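Local structure of putative spindle pole body component alp6 protein (6L7R) at residues D62-R67 against A97-L102; V21-G26 against R32-A37; N11-L16 against D40-L45. The protein probably binds gamma-tubulin and microtubule minus ends as a GCP3 of the TUBGCP family, this chain being an N-terminal fragment of the whole protein. All coordinates share one frame; numbering follows the deposited sequence.

Contact 1: residues D62-R67 against A97-L102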
ATOM      1  N   ASP A  62     -11.109   7.645  12.309  1.00 50.72           N
ATOM      2  CA  ASP A  62     -11.328   7.560  13.750  1.00 49.77           C
ATOM      3  C   ASP A  62     -10.302   6.646  14.407  1.00 49.21           C
ATOM      4  O   ASP A  62      -9.835   6.924  15.519  1.00 46.94           O
ATOM      5  CB  ASP A  62     -12.746   7.071  14.039  1.00 56.58           C
ATOM      6  CG  ASP A  62     -13.753   8.196  14.057  1.00 67.48           C
ATOM      7  OD1 ASP A  62     -14.788   8.079  13.370  1.00 70.47           O
ATOM      8  OD2 ASP A  62     -13.512   9.199  14.763  1.00 73.30           O
ATOM      9  N   LEU A  63      -9.942   5.547  13.734  1.00 47.17           N
ATOM     10  CA  LEU A  63      -8.883   4.686  14.249  1.00 48.08           C
ATOM     11  C   LEU A  63      -7.553   5.424  14.291  1.00 45.95           C
ATOM     12  O   LEU A  63      -6.785   5.279  15.248  1.00 51.33           O
ATOM     13  CB  LEU A  63      -8.760   3.424  13.393  1.00 53.40           C
ATOM     14  CG  LEU A  63      -9.795   2.309  13.572  1.00 57.10           C
ATOM     15  CD1 LEU A  63      -9.630   1.259  12.490  1.00 54.24           C
ATOM     16  CD2 LEU A  63      -9.662   1.678  14.942  1.00 54.24           C
ATOM     17  N   ILE A  64      -7.268   6.224  13.260  1.00 42.46           N
ATOM     18  CA  ILE A  64      -6.006   6.956  13.216  1.00 42.21           C
ATOM     19  C   ILE A  64      -5.971   8.027  14.300  1.00 42.56           C
ATOM     20  O   ILE A  64      -4.959   8.194  14.992  1.00 46.56           O
ATOM     21  CB  ILE A  64      -5.784   7.558  11.819  1.00 38.78           C
ATOM     22  CG1 ILE A  64      -5.513   6.450  10.794  1.00 39.24           C
ATOM     23  CG2 ILE A  64      -4.643   8.564  11.846  1.00 42.16           C
ATOM     24  CD1 ILE A  64      -5.502   6.938   9.356  1.00 39.29           C
ATOM     25  N   LYS A  65      -7.070   8.763  14.475  1.00 42.47           N
ATOM     26  CA  LYS A  65      -7.088   9.811  15.490  1.00 51.71           C
ATOM     27  C   LYS A  65      -6.862   9.232  16.882  1.00 56.18           C
ATOM     28  O   LYS A  65      -6.024   9.729  17.644  1.00 53.59           O
ATOM     29  CB  LYS A  65      -8.409  10.582  15.433  1.00 58.02           C
ATOM     30  CG  LYS A  65      -8.275  12.062  15.780  1.00 69.19           C
ATOM     31  CD  LYS A  65      -9.632  12.719  16.004  1.00 73.09           C
ATOM     32  CE  LYS A  65     -10.609  12.386  14.880  1.00 76.24           C
ATOM     33  NZ  LYS A  65     -10.147  12.846  13.535  1.00 75.03           N
ATOM     34  N   ARG A  66      -7.597   8.174  17.235  1.00 56.73           N
ATOM     35  CA  ARG A  66      -7.448   7.621  18.577  1.00 66.45           C
ATOM     36  C   ARG A  66      -6.069   7.009  18.773  1.00 71.19           C
ATOM     37  O   ARG A  66      -5.527   7.043  19.884  1.00 73.48           O
ATOM     38  CB  ARG A  66      -8.544   6.593  18.859  1.00 64.73           C
ATOM     39  CG  ARG A  66      -9.811   7.192  19.460  1.00 73.94           C
ATOM     40  CD  ARG A  66      -9.492   8.240  20.530  1.00 81.16           C
ATOM     41  NE  ARG A  66     -10.655   8.570  21.354  1.00 86.67           N
ATOM     42  CZ  ARG A  66     -11.238   9.766  21.397  1.00 84.05           C
ATOM     43  NH1 ARG A  66     -10.770  10.764  20.660  1.00 86.08           N
ATOM     44  NH2 ARG A  66     -12.291   9.962  22.178  1.00 84.02           N
ATOM     45  N   ARG A  67      -5.484   6.462  17.709  1.00 67.88           N
ATOM     46  CA  ARG A  67      -4.092   6.030  17.769  1.00 64.37           C
ATOM     47  C   ARG A  67      -3.169   7.211  18.057  1.00 57.51           C
ATOM     48  O   ARG A  67      -2.290   7.126  18.921  1.00 53.35           O
ATOM     49  CB  ARG A  67      -3.717   5.335  16.460  1.00 62.94           C
ATOM     50  CG  ARG A  67      -2.232   5.249  16.175  1.00 64.72           C
ATOM     51  CD  ARG A  67      -1.684   3.873  16.463  1.00 71.06           C
ATOM     52  NE  ARG A  67      -0.295   3.743  16.029  1.00 73.24           N
ATOM     53  CZ  ARG A  67       0.477   2.700  16.310  1.00 72.17           C
ATOM     54  NH1 ARG A  67      -0.005   1.692  17.024  1.00 73.42           N
ATOM     55  NH2 ARG A  67       1.729   2.663  15.879  1.00 70.20           N
ATOM     56  N   ALA A  97     -10.080   3.278   2.128  1.00 30.58           N
ATOM     57  CA  ALA A  97      -9.212   2.111   2.163  1.00 32.47           C
ATOM     58  C   ALA A  97      -7.746   2.512   2.199  1.00 26.72           C
ATOM     59  O   ALA A  97      -6.930   1.809   2.810  1.00 26.33           O
ATOM     60  CB  ALA A  97      -9.506   1.203   0.965  1.00 28.89           C
ATOM     61  N   ILE A  98      -7.387   3.626   1.555  1.00 27.85           N
ATOM     62  CA  ILE A  98      -6.006   4.077   1.650  1.00 26.37           C
ATOM     63  C   ILE A  98      -5.679   4.462   3.088  1.00 24.74           C
ATOM     64  O   ILE A  98      -4.613   4.117   3.611  1.00 27.19           O
ATOM     65  CB  ILE A  98      -5.738   5.223   0.660  1.00 28.89           C
ATOM     66  CG1 ILE A  98      -6.220   4.805  -0.738  1.00 35.86           C
ATOM     67  CG2 ILE A  98      -4.255   5.533   0.651  1.00 27.52           C
ATOM     68  CD1 ILE A  98      -6.402   5.933  -1.746  1.00 34.20           C
ATOM     69  N   LEU A  99      -6.607   5.133   3.765  1.00 26.74           N
ATOM     70  CA  LEU A  99      -6.379   5.475   5.165  1.00 29.86           C
ATOM     71  C   LEU A  99      -6.343   4.225   6.034  1.00 28.27           C
ATOM     72  O   LEU A  99      -5.575   4.157   7.004  1.00 32.37           O
ATOM     73  CB  LEU A  99      -7.448   6.448   5.655  1.00 26.22           C
ATOM     74  CG  LEU A  99      -7.297   7.874   5.132  1.00 34.92           C
ATOM     75  CD1 LEU A  99      -8.472   8.683   5.596  1.00 40.49           C
ATOM     76  CD2 LEU A  99      -6.003   8.502   5.643  1.00 36.44           C
ATOM     77  N   TYR A 100      -7.170   3.229   5.712  1.00 28.72           N
ATOM     78  CA  TYR A 100      -7.093   1.961   6.429  1.00 30.95           C
ATOM     79  C   TYR A 100      -5.712   1.338   6.277  1.00 26.04           C
ATOM     80  O   TYR A 100      -5.126   0.854   7.255  1.00 28.64           O
ATOM     81  CB  TYR A 100      -8.169   1.000   5.930  1.00 28.93           C
ATOM     82  CG  TYR A 100      -8.370  -0.174   6.862  1.00 38.63           C
ATOM     83  CD1 TYR A 100      -9.144  -0.042   8.007  1.00 41.14           C
ATOM     84  CD2 TYR A 100      -7.776  -1.404   6.612  1.00 38.28           C
ATOM     85  CE1 TYR A 100      -9.328  -1.090   8.870  1.00 42.16           C
ATOM     86  CE2 TYR A 100      -7.958  -2.466   7.481  1.00 40.15           C
ATOM     87  CZ  TYR A 100      -8.738  -2.302   8.603  1.00 44.41           C
ATOM     88  OH  TYR A 100      -8.935  -3.345   9.479  1.00 46.37           O
ATOM     89  N   LEU A 101      -5.165   1.373   5.060  1.00 27.49           N
ATOM     90  CA  LEU A 101      -3.822   0.850   4.829  1.00 29.53           C
ATOM     91  C   LEU A 101      -2.807   1.554   5.717  1.00 30.40           C
ATOM     92  O   LEU A 101      -2.000   0.904   6.389  1.00 27.44           O
ATOM     93  CB  LEU A 101      -3.438   1.006   3.356  1.00 24.61           C
ATOM     94  CG  LEU A 101      -1.949   0.765   3.093  1.00 31.20           C
ATOM     95  CD1 LEU A 101      -1.641  -0.728   3.202  1.00 33.44           C
ATOM     96  CD2 LEU A 101      -1.509   1.323   1.754  1.00 33.58           C
ATOM     97  N   LEU A 102      -2.830   2.891   5.733  1.00 26.71           N
ATOM     98  CA  LEU A 102      -1.892   3.620   6.580  1.00 21.31           C
ATOM     99  C   LEU A 102      -2.054   3.247   8.050  1.00 30.92           C
ATOM    100  O   LEU A 102      -1.060   3.023   8.753  1.00 35.86           O
ATOM    101  CB  LEU A 102      -2.063   5.130   6.384  1.00 22.33           C
ATOM    102  CG  LEU A 102      -1.802   5.634   4.964  1.00 29.27           C
ATOM    103  CD1 LEU A 102      -1.820   7.160   4.919  1.00 29.72           C
ATOM    104  CD2 LEU A 102      -0.474   5.130   4.443  1.00 27.01           C
TER
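A helix-helix interface joins 62-67, on helix 59-70, to 97-102, on helix 95-105, with I64 meeting L99 and L63 meeting Y100. The backbones stay well apart, the closest pair of alpha carbons being those of I64 and L99 at 8.2 Å, and side chains bridge the gap. I64 reaches furthest. Its CG1 branch lies beside its own backbone N (chi1 -69°) and then runs on extended (chi2 171°), which carries the terminal methyl straight out to the opposite helix. There CD1 of I64 lies 3.6 Å from the carbonyl oxygen of L99 and 4.1 Å from CD2 of L99. The two side chains cross at about a right angle, so I64 meets the leucine with its end methyl and not along its length.

One residue earlier, CD1 of L63 approaches CE1 of Y100 at 4.3 Å, coming obliquely to the ring. Y100 sets out away from helix 59-70, yet CE1 of its ring still comes within touch of L63. No hydrogen bond spans the two segments; the pairing is apolar and mostly buried.

Neighbours extend the same core: F79 and Y83 of helix 76-88 lie on I64 and L99 respectively, H103 touches both L63 and I64, and S51 and I53 also touch Y100. A97, I98, L101 and L102 pack on apolar side chains of another protein. Helix 95-105 thus packs on helices 59-70 and 76-88 and also meets another protein, with apolar side chains meeting between the helices as in an all-helical bundle.

Contact 2: residues V21-G26 against R32-A37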
ATOM      1  N   VAL A  21      12.159  -5.988  -2.151  1.00 26.26           N
ATOM      2  CA  VAL A  21      12.912  -7.229  -1.941  1.00 28.57           C
ATOM      3  C   VAL A  21      14.103  -7.232  -2.888  1.00 33.23           C
ATOM      4  O   VAL A  21      14.046  -7.863  -3.955  1.00 33.32           O
ATOM      5  CB  VAL A  21      12.047  -8.482  -2.162  1.00 24.42           C
ATOM      6  CG1 VAL A  21      12.812  -9.740  -1.701  1.00 24.41           C
ATOM      7  CG2 VAL A  21      10.725  -8.380  -1.420  1.00 25.16           C
ATOM      8  N   PRO A  22      15.196  -6.553  -2.540  1.00 32.63           N
ATOM      9  CA  PRO A  22      16.324  -6.447  -3.481  1.00 40.38           C
ATOM     10  C   PRO A  22      16.868  -7.788  -3.960  1.00 34.18           C
ATOM     11  O   PRO A  22      17.286  -7.886  -5.121  1.00 32.18           O
ATOM     12  CB  PRO A  22      17.373  -5.666  -2.677  1.00 41.91           C
ATOM     13  CG  PRO A  22      16.575  -4.878  -1.701  1.00 37.30           C
ATOM     14  CD  PRO A  22      15.406  -5.739  -1.325  1.00 32.32           C
ATOM     15  N   ALA A  23      16.873  -8.822  -3.114  1.00 32.42           N
ATOM     16  CA  ALA A  23      17.371 -10.127  -3.540  1.00 35.65           C
ATOM     17  C   ALA A  23      16.503 -10.762  -4.616  1.00 35.03           C
ATOM     18  O   ALA A  23      16.935 -11.738  -5.241  1.00 35.52           O
ATOM     19  CB  ALA A  23      17.470 -11.080  -2.349  1.00 31.19           C
ATOM     20  N   ALA A  24      15.294 -10.242  -4.837  1.00 28.70           N
ATOM     21  CA  ALA A  24      14.388 -10.753  -5.851  1.00 30.59           C
ATOM     22  C   ALA A  24      14.335  -9.865  -7.085  1.00 32.16           C
ATOM     23  O   ALA A  24      13.540 -10.131  -7.989  1.00 34.06           O
ATOM     24  CB  ALA A  24      12.980 -10.920  -5.266  1.00 28.56           C
ATOM     25  N   ALA A  25      15.178  -8.831  -7.157  1.00 34.95           N
ATOM     26  CA  ALA A  25      15.036  -7.803  -8.185  1.00 35.86           C
ATOM     27  C   ALA A  25      15.958  -7.974  -9.391  1.00 43.03           C
ATOM     28  O   ALA A  25      15.766  -7.277 -10.391  1.00 50.83           O
ATOM     29  CB  ALA A  25      15.272  -6.419  -7.573  1.00 36.79           C
ATOM     30  N   GLY A  26      16.944  -8.873  -9.335  1.00 40.93           N
ATOM     31  CA  GLY A  26      17.965  -8.947 -10.360  1.00 40.75           C
ATOM     32  C   GLY A  26      17.626  -9.887 -11.510  1.00 37.09           C
ATOM     33  O   GLY A  26      16.532 -10.439 -11.608  1.00 34.53           O
ATOM     34  N   ARG A  32      15.463 -14.426 -10.127  1.00 33.50           N
ATOM     35  CA  ARG A  32      14.190 -14.572 -10.826  1.00 32.07           C
ATOM     36  C   ARG A  32      13.330 -15.657 -10.194  1.00 29.87           C
ATOM     37  O   ARG A  32      12.097 -15.557 -10.207  1.00 27.04           O
ATOM     38  CB  ARG A  32      14.434 -14.861 -12.306  1.00 35.25           C
ATOM     39  CG  ARG A  32      15.224 -13.753 -12.999  1.00 46.09           C
ATOM     40  CD  ARG A  32      15.570 -14.100 -14.431  1.00 53.82           C
ATOM     41  NE  ARG A  32      14.434 -13.911 -15.331  1.00 61.48           N
ATOM     42  CZ  ARG A  32      14.501 -14.043 -16.653  1.00 62.90           C
ATOM     43  NH1 ARG A  32      15.647 -14.368 -17.235  1.00 65.55           N
ATOM     44  NH2 ARG A  32      13.421 -13.851 -17.394  1.00 67.58           N
ATOM     45  N   THR A  33      13.954 -16.698  -9.638  1.00 27.67           N
ATOM     46  CA  THR A  33      13.187 -17.701  -8.908  1.00 27.81           C
ATOM     47  C   THR A  33      12.618 -17.115  -7.626  1.00 26.68           C
ATOM     48  O   THR A  33      11.455 -17.352  -7.291  1.00 27.04           O
ATOM     49  CB  THR A  33      14.056 -18.919  -8.600  1.00 28.80           C
ATOM     50  OG1 THR A  33      14.483 -19.512  -9.825  1.00 32.18           O
ATOM     51  CG2 THR A  33      13.274 -19.950  -7.794  1.00 32.50           C
ATOM     52  N   ARG A  34      13.435 -16.361  -6.888  1.00 27.39           N
ATOM     53  CA  ARG A  34      12.928 -15.641  -5.727  1.00 21.16           C
ATOM     54  C   ARG A  34      11.749 -14.741  -6.098  1.00 23.67           C
ATOM     55  O   ARG A  34      10.726 -14.732  -5.406  1.00 24.87           O
ATOM     56  CB  ARG A  34      14.052 -14.818  -5.106  1.00 19.15           C
ATOM     57  CG  ARG A  34      15.218 -15.670  -4.626  1.00 25.27           C
ATOM     58  CD  ARG A  34      16.281 -14.812  -3.948  1.00 29.00           C
ATOM     59  NE  ARG A  34      17.407 -15.636  -3.517  1.00 32.21           N
ATOM     60  CZ  ARG A  34      18.669 -15.387  -3.847  1.00 42.52           C
ATOM     61  NH1 ARG A  34      18.977 -14.330  -4.584  1.00 49.54           N
ATOM     62  NH2 ARG A  34      19.634 -16.180  -3.416  1.00 43.14           N
ATOM     63  N   ARG A  35      11.864 -13.995  -7.202  1.00 25.52           N
ATOM     64  CA  ARG A  35      10.756 -13.133  -7.618  1.00 26.50           C
ATOM     65  C   ARG A  35       9.476 -13.935  -7.851  1.00 28.07           C
ATOM     66  O   ARG A  35       8.386 -13.511  -7.448  1.00 25.25           O
ATOM     67  CB  ARG A  35      11.129 -12.352  -8.878  1.00 29.78           C
ATOM     68  CG  ARG A  35       9.929 -11.633  -9.504  1.00 32.23           C
ATOM     69  CD  ARG A  35      10.278 -10.858 -10.778  1.00 33.86           C
ATOM     70  NE  ARG A  35      11.225  -9.785 -10.500  1.00 34.47           N
ATOM     71  CZ  ARG A  35      10.877  -8.548 -10.150  1.00 37.92           C
ATOM     72  NH1 ARG A  35       9.594  -8.219 -10.028  1.00 32.88           N
ATOM     73  NH2 ARG A  35      11.818  -7.637  -9.905  1.00 35.03           N
ATOM     74  N   GLN A  36       9.580 -15.102  -8.497  1.00 25.89           N
ATOM     75  CA  GLN A  36       8.377 -15.892  -8.733  1.00 27.87           C
ATOM     76  C   GLN A  36       7.765 -16.370  -7.418  1.00 24.53           C
ATOM     77  O   GLN A  36       6.538 -16.346  -7.248  1.00 28.13           O
ATOM     78  CB  GLN A  36       8.693 -17.080  -9.643  1.00 32.54           C
ATOM     79  CG  GLN A  36       7.461 -17.641 -10.357  1.00 44.72           C
ATOM     80  CD  GLN A  36       6.688 -16.573 -11.123  1.00 50.54           C
ATOM     81  OE1 GLN A  36       7.240 -15.899 -11.991  1.00 54.48           O
ATOM     82  NE2 GLN A  36       5.408 -16.413 -10.800  1.00 45.49           N
ATOM     83  N   ALA A  37       8.607 -16.811  -6.476  1.00 22.59           N
ATOM     84  CA  ALA A  37       8.100 -17.261  -5.183  1.00 21.49           C
ATOM     85  C   ALA A  37       7.433 -16.114  -4.432  1.00 25.58           C
ATOM     86  O   ALA A  37       6.397 -16.299  -3.773  1.00 26.18           O
ATOM     87  CB  ALA A  37       9.246 -17.848  -4.351  1.00 21.67           C
TER
HETATM   88  O   HOH W   1      14.091 -10.899 -10.634  1.00 37.99           O
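In the turn that links the two helices of an alpha-helical hairpin, A23 to G26 fold back on the start of helix 29-47 and touch R32, R34 and R35. V21 is the first residue to leave the helical conformation of helix 6-20, and its carbonyl accepts the N-H of A24, opening a short 3-10 turn over 22-24. P22 continues that turn, its O taking the N-H of A25.

A23 makes the first polar contact across the segments. The extended chain of R34 runs past its carbonyl, bringing CD of R34 to 3.4 Å from O of A23. Further out, NH1 of R34 donates to O of A23 in a weak hydrogen bond of 3.4 Å, nearly straight at 162°, with the oxygen at the guanidinium edge, near its plane. Both A23 and R34 also pack on apolar side chains of another protein.

A24 is the buried centre of the turn. Its methyl presses on the helix backbone, CB of A24 lying 3.8 Å from N of R35, and it also meets CB of R34. I17 of helix 6-20 covers A24 and R35 as well. With CG turned opposite the backbone N (chi1 169°) and a bend at chi3 (-63°), R35 curls round O of A24.

At A25, CA lies 3.7 Å from NH2 of R35, approaching the guanidinium obliquely, while NH1 of R35 donates to O of D14.

G26 ends the walk, its O lying 3.8 Å from CG of R32. One water pins this corner: it donates to O of A24 at 2.8 Å and to O of G26 at 2.7 Å, and accepts from NE of R35 at 3.1 Å.

Contact 3: residues N11-L16 against D40-L45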
ATOM      1  N   ASN A  11       1.255  -5.589 -12.639  1.00 21.66           N
ATOM      2  CA  ASN A  11       2.356  -4.682 -12.947  1.00 29.09           C
ATOM      3  C   ASN A  11       2.806  -3.937 -11.693  1.00 27.64           C
ATOM      4  O   ASN A  11       4.009  -3.739 -11.472  1.00 24.86           O
ATOM      5  CB  ASN A  11       1.950  -3.685 -14.036  1.00 31.06           C
ATOM      6  CG  ASN A  11       1.791  -4.334 -15.393  1.00 39.66           C
ATOM      7  OD1 ASN A  11       2.253  -5.452 -15.622  1.00 37.01           O
ATOM      8  ND2 ASN A  11       1.146  -3.624 -16.311  1.00 39.87           N
ATOM      9  N   ALA A  12       1.851  -3.541 -10.849  1.00 24.99           N
ATOM     10  CA  ALA A  12       2.203  -2.881  -9.597  1.00 28.41           C
ATOM     11  C   ALA A  12       2.900  -3.848  -8.649  1.00 30.62           C
ATOM     12  O   ALA A  12       3.859  -3.472  -7.953  1.00 26.74           O
ATOM     13  CB  ALA A  12       0.953  -2.291  -8.946  1.00 25.58           C
ATOM     14  N   ILE A  13       2.438  -5.101  -8.608  1.00 28.41           N
ATOM     15  CA  ILE A  13       3.089  -6.080  -7.744  1.00 28.34           C
ATOM     16  C   ILE A  13       4.532  -6.278  -8.174  1.00 25.69           C
ATOM     17  O   ILE A  13       5.442  -6.323  -7.336  1.00 26.56           O
ATOM     18  CB  ILE A  13       2.317  -7.409  -7.736  1.00 26.18           C
ATOM     19  CG1 ILE A  13       0.969  -7.239  -7.024  1.00 27.89           C
ATOM     20  CG2 ILE A  13       3.169  -8.505  -7.057  1.00 26.16           C
ATOM     21  CD1 ILE A  13       0.002  -8.419  -7.236  1.00 31.78           C
ATOM     22  N   ASP A  14       4.767  -6.393  -9.487  1.00 26.03           N
ATOM     23  CA  ASP A  14       6.139  -6.513  -9.978  1.00 25.32           C
ATOM     24  C   ASP A  14       6.998  -5.370  -9.463  1.00 28.06           C
ATOM     25  O   ASP A  14       8.127  -5.578  -9.000  1.00 27.27           O
ATOM     26  CB  ASP A  14       6.165  -6.511 -11.509  1.00 27.92           C
ATOM     27  CG  ASP A  14       5.543  -7.740 -12.126  1.00 34.13           C
ATOM     28  OD1 ASP A  14       5.465  -8.799 -11.461  1.00 35.70           O
ATOM     29  OD2 ASP A  14       5.155  -7.640 -13.312  1.00 34.67           O
ATOM     30  N   SER A  15       6.464  -4.149  -9.519  1.00 25.56           N
ATOM     31  CA  SER A  15       7.217  -2.987  -9.071  1.00 27.09           C
ATOM     32  C   SER A  15       7.510  -3.067  -7.583  1.00 24.81           C
ATOM     33  O   SER A  15       8.639  -2.802  -7.148  1.00 27.06           O
ATOM     34  CB  SER A  15       6.446  -1.708  -9.405  1.00 28.61           C
ATOM     35  OG  SER A  15       6.426  -1.510 -10.802  1.00 32.88           O
ATOM     36  N   LEU A  16       6.493  -3.410  -6.784  1.00 22.38           N
ATOM     37  CA  LEU A  16       6.668  -3.546  -5.342  1.00 22.54           C
ATOM     38  C   LEU A  16       7.764  -4.547  -5.016  1.00 25.00           C
ATOM     39  O   LEU A  16       8.630  -4.292  -4.176  1.00 25.18           O
ATOM     40  CB  LEU A  16       5.363  -4.005  -4.688  1.00 27.39           C
ATOM     41  CG  LEU A  16       4.358  -3.113  -3.964  1.00 37.98           C
ATOM     42  CD1 LEU A  16       3.473  -4.023  -3.108  1.00 29.93           C
ATOM     43  CD2 LEU A  16       5.018  -2.016  -3.119  1.00 28.79           C
ATOM     44  N   ASP A  40       4.028 -15.276  -6.100  1.00 27.05           N
ATOM     45  CA  ASP A  40       2.991 -16.241  -5.759  1.00 25.07           C
ATOM     46  C   ASP A  40       2.473 -16.008  -4.349  1.00 28.17           C
ATOM     47  O   ASP A  40       1.270 -16.142  -4.090  1.00 27.18           O
ATOM     48  CB  ASP A  40       3.539 -17.664  -5.902  1.00 26.86           C
ATOM     49  CG  ASP A  40       3.704 -18.083  -7.355  1.00 46.89           C
ATOM     50  OD1 ASP A  40       3.687 -17.200  -8.246  1.00 46.93           O
ATOM     51  OD2 ASP A  40       3.864 -19.296  -7.602  1.00 50.34           O
ATOM     52  N   LEU A  41       3.369 -15.657  -3.424  1.00 27.39           N
ATOM     53  CA  LEU A  41       2.945 -15.299  -2.076  1.00 27.14           C
ATOM     54  C   LEU A  41       2.049 -14.067  -2.092  1.00 22.41           C
ATOM     55  O   LEU A  41       1.002 -14.039  -1.437  1.00 26.75           O
ATOM     56  CB  LEU A  41       4.155 -15.049  -1.187  1.00 21.66           C
ATOM     57  CG  LEU A  41       3.786 -14.558   0.211  1.00 27.75           C
ATOM     58  CD1 LEU A  41       3.095 -15.661   0.993  1.00 33.75           C
ATOM     59  CD2 LEU A  41       5.021 -14.061   0.940  1.00 27.37           C
ATOM     60  N   VAL A  42       2.450 -13.033  -2.829  1.00 24.97           N
ATOM     61  CA  VAL A  42       1.637 -11.817  -2.862  1.00 25.88           C
ATOM     62  C   VAL A  42       0.250 -12.137  -3.394  1.00 31.60           C
ATOM     63  O   VAL A  42      -0.766 -11.710  -2.831  1.00 27.29           O
ATOM     64  CB  VAL A  42       2.322 -10.720  -3.697  1.00 23.02           C
ATOM     65  CG1 VAL A  42       1.386  -9.501  -3.847  1.00 23.30           C
ATOM     66  CG2 VAL A  42       3.637 -10.302  -3.059  1.00 25.92           C
ATOM     67  N   ARG A  43       0.177 -12.924  -4.472  1.00 26.31           N
ATOM     68  CA  ARG A  43      -1.131 -13.262  -5.019  1.00 26.42           C
ATOM     69  C   ARG A  43      -1.984 -13.980  -3.984  1.00 27.39           C
ATOM     70  O   ARG A  43      -3.175 -13.686  -3.838  1.00 29.30           O
ATOM     71  CB  ARG A  43      -0.982 -14.116  -6.277  1.00 32.32           C
ATOM     72  CG  ARG A  43      -0.360 -13.370  -7.442  1.00 38.34           C
ATOM     73  CD  ARG A  43      -1.186 -12.145  -7.826  1.00 46.18           C
ATOM     74  NE  ARG A  43      -1.288 -12.068  -9.274  1.00 62.60           N
ATOM     75  CZ  ARG A  43      -2.197 -12.732  -9.984  1.00 57.87           C
ATOM     76  NH1 ARG A  43      -3.085 -13.502  -9.375  1.00 64.88           N
ATOM     77  NH2 ARG A  43      -2.219 -12.632 -11.299  1.00 60.32           N
ATOM     78  N   ALA A  44      -1.384 -14.910  -3.235  1.00 27.24           N
ATOM     79  CA  ALA A  44      -2.143 -15.632  -2.220  1.00 33.22           C
ATOM     80  C   ALA A  44      -2.611 -14.692  -1.117  1.00 29.59           C
ATOM     81  O   ALA A  44      -3.759 -14.776  -0.663  1.00 29.20           O
ATOM     82  CB  ALA A  44      -1.293 -16.766  -1.642  1.00 30.25           C
ATOM     83  N   LEU A  45      -1.728 -13.800  -0.663  1.00 27.27           N
ATOM     84  CA  LEU A  45      -2.105 -12.848   0.380  1.00 27.21           C
ATOM     85  C   LEU A  45      -3.287 -11.994  -0.053  1.00 28.94           C
ATOM     86  O   LEU A  45      -4.215 -11.763   0.728  1.00 33.17           O
ATOM     87  CB  LEU A  45      -0.915 -11.956   0.734  1.00 25.79           C
ATOM     88  CG  LEU A  45       0.237 -12.671   1.451  1.00 27.65           C
ATOM     89  CD1 LEU A  45       1.453 -11.777   1.578  1.00 27.79           C
ATOM     90  CD2 LEU A  45      -0.213 -13.162   2.826  1.00 31.42           C
TER
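The guanidinium of R43 is the flat group at this contact, and the CD1 methyl of I13 approaches it obliquely. The closer touch is to the aliphatic part of the arginine: CD1 of I13 lies 4.0 Å from CD of R43, the two side chains crossing at about a right angle. R43 arrives there by folding. Its chain bends at chi2 (-59°) and again at chi3, so that although it starts out alongside the interface its methylenes turn in toward helix 6-20. NE of R43 makes a weak hydrogen bond to OD1 of N10, which helps hold the polar end close to that helix.

The main partner of I13 is V42, and the two residues also mark the closest approach of the backbones, their alpha carbons being 7.7 Å apart. They reach toward each other tip to tip. A single methyl does the work on the valine: CG1, placed anti to the backbone N (chi1 174°), points into the fork of the isoleucine. It sits 3.8 Å from CG2 of I13, 3.9 Å from CG1 of I13 and 3.8 Å from CD1 of I13, so both branches close around it. Replacing I13 by an alanine is likely to take away the carbons that pack round CG1 of V42, opening a gap there, and to cost CD of R43 its contact with CD1.

F39 and L46 of helix 29-47 add to the packing on I13, while A12 and L16 lie against apolar side chains of another protein. Between 11-16 and 40-45 themselves the contact is apolar, methyl against methyl and methylene; the weak bond of R43 to N10 reaches helix 6-20 just outside 11-16, so within the contact the arginine contributes chiefly its carbon chain.

Overall arrangement
Contacts 2 and 3 belong to the N-terminal helical hairpin of helices 6-20 and 29-47, while contact 1 joins helices 59-70 and 95-105 in the C-terminal half. Contact 2 is nested within the loop that contact 3 closes; their centres are 11 Å apart, and R35 NH1 with D14 O, 3.2 Å apart in a probable hydrogen bond, links them directly. Contact 1 follows in series, on the opposite side of the chain's centre, with its centre about 31 Å from that of contact 2 and 23 Å from that of contact 3. The contacts thus lie in two helical parts of the chain, and another protein packs against both.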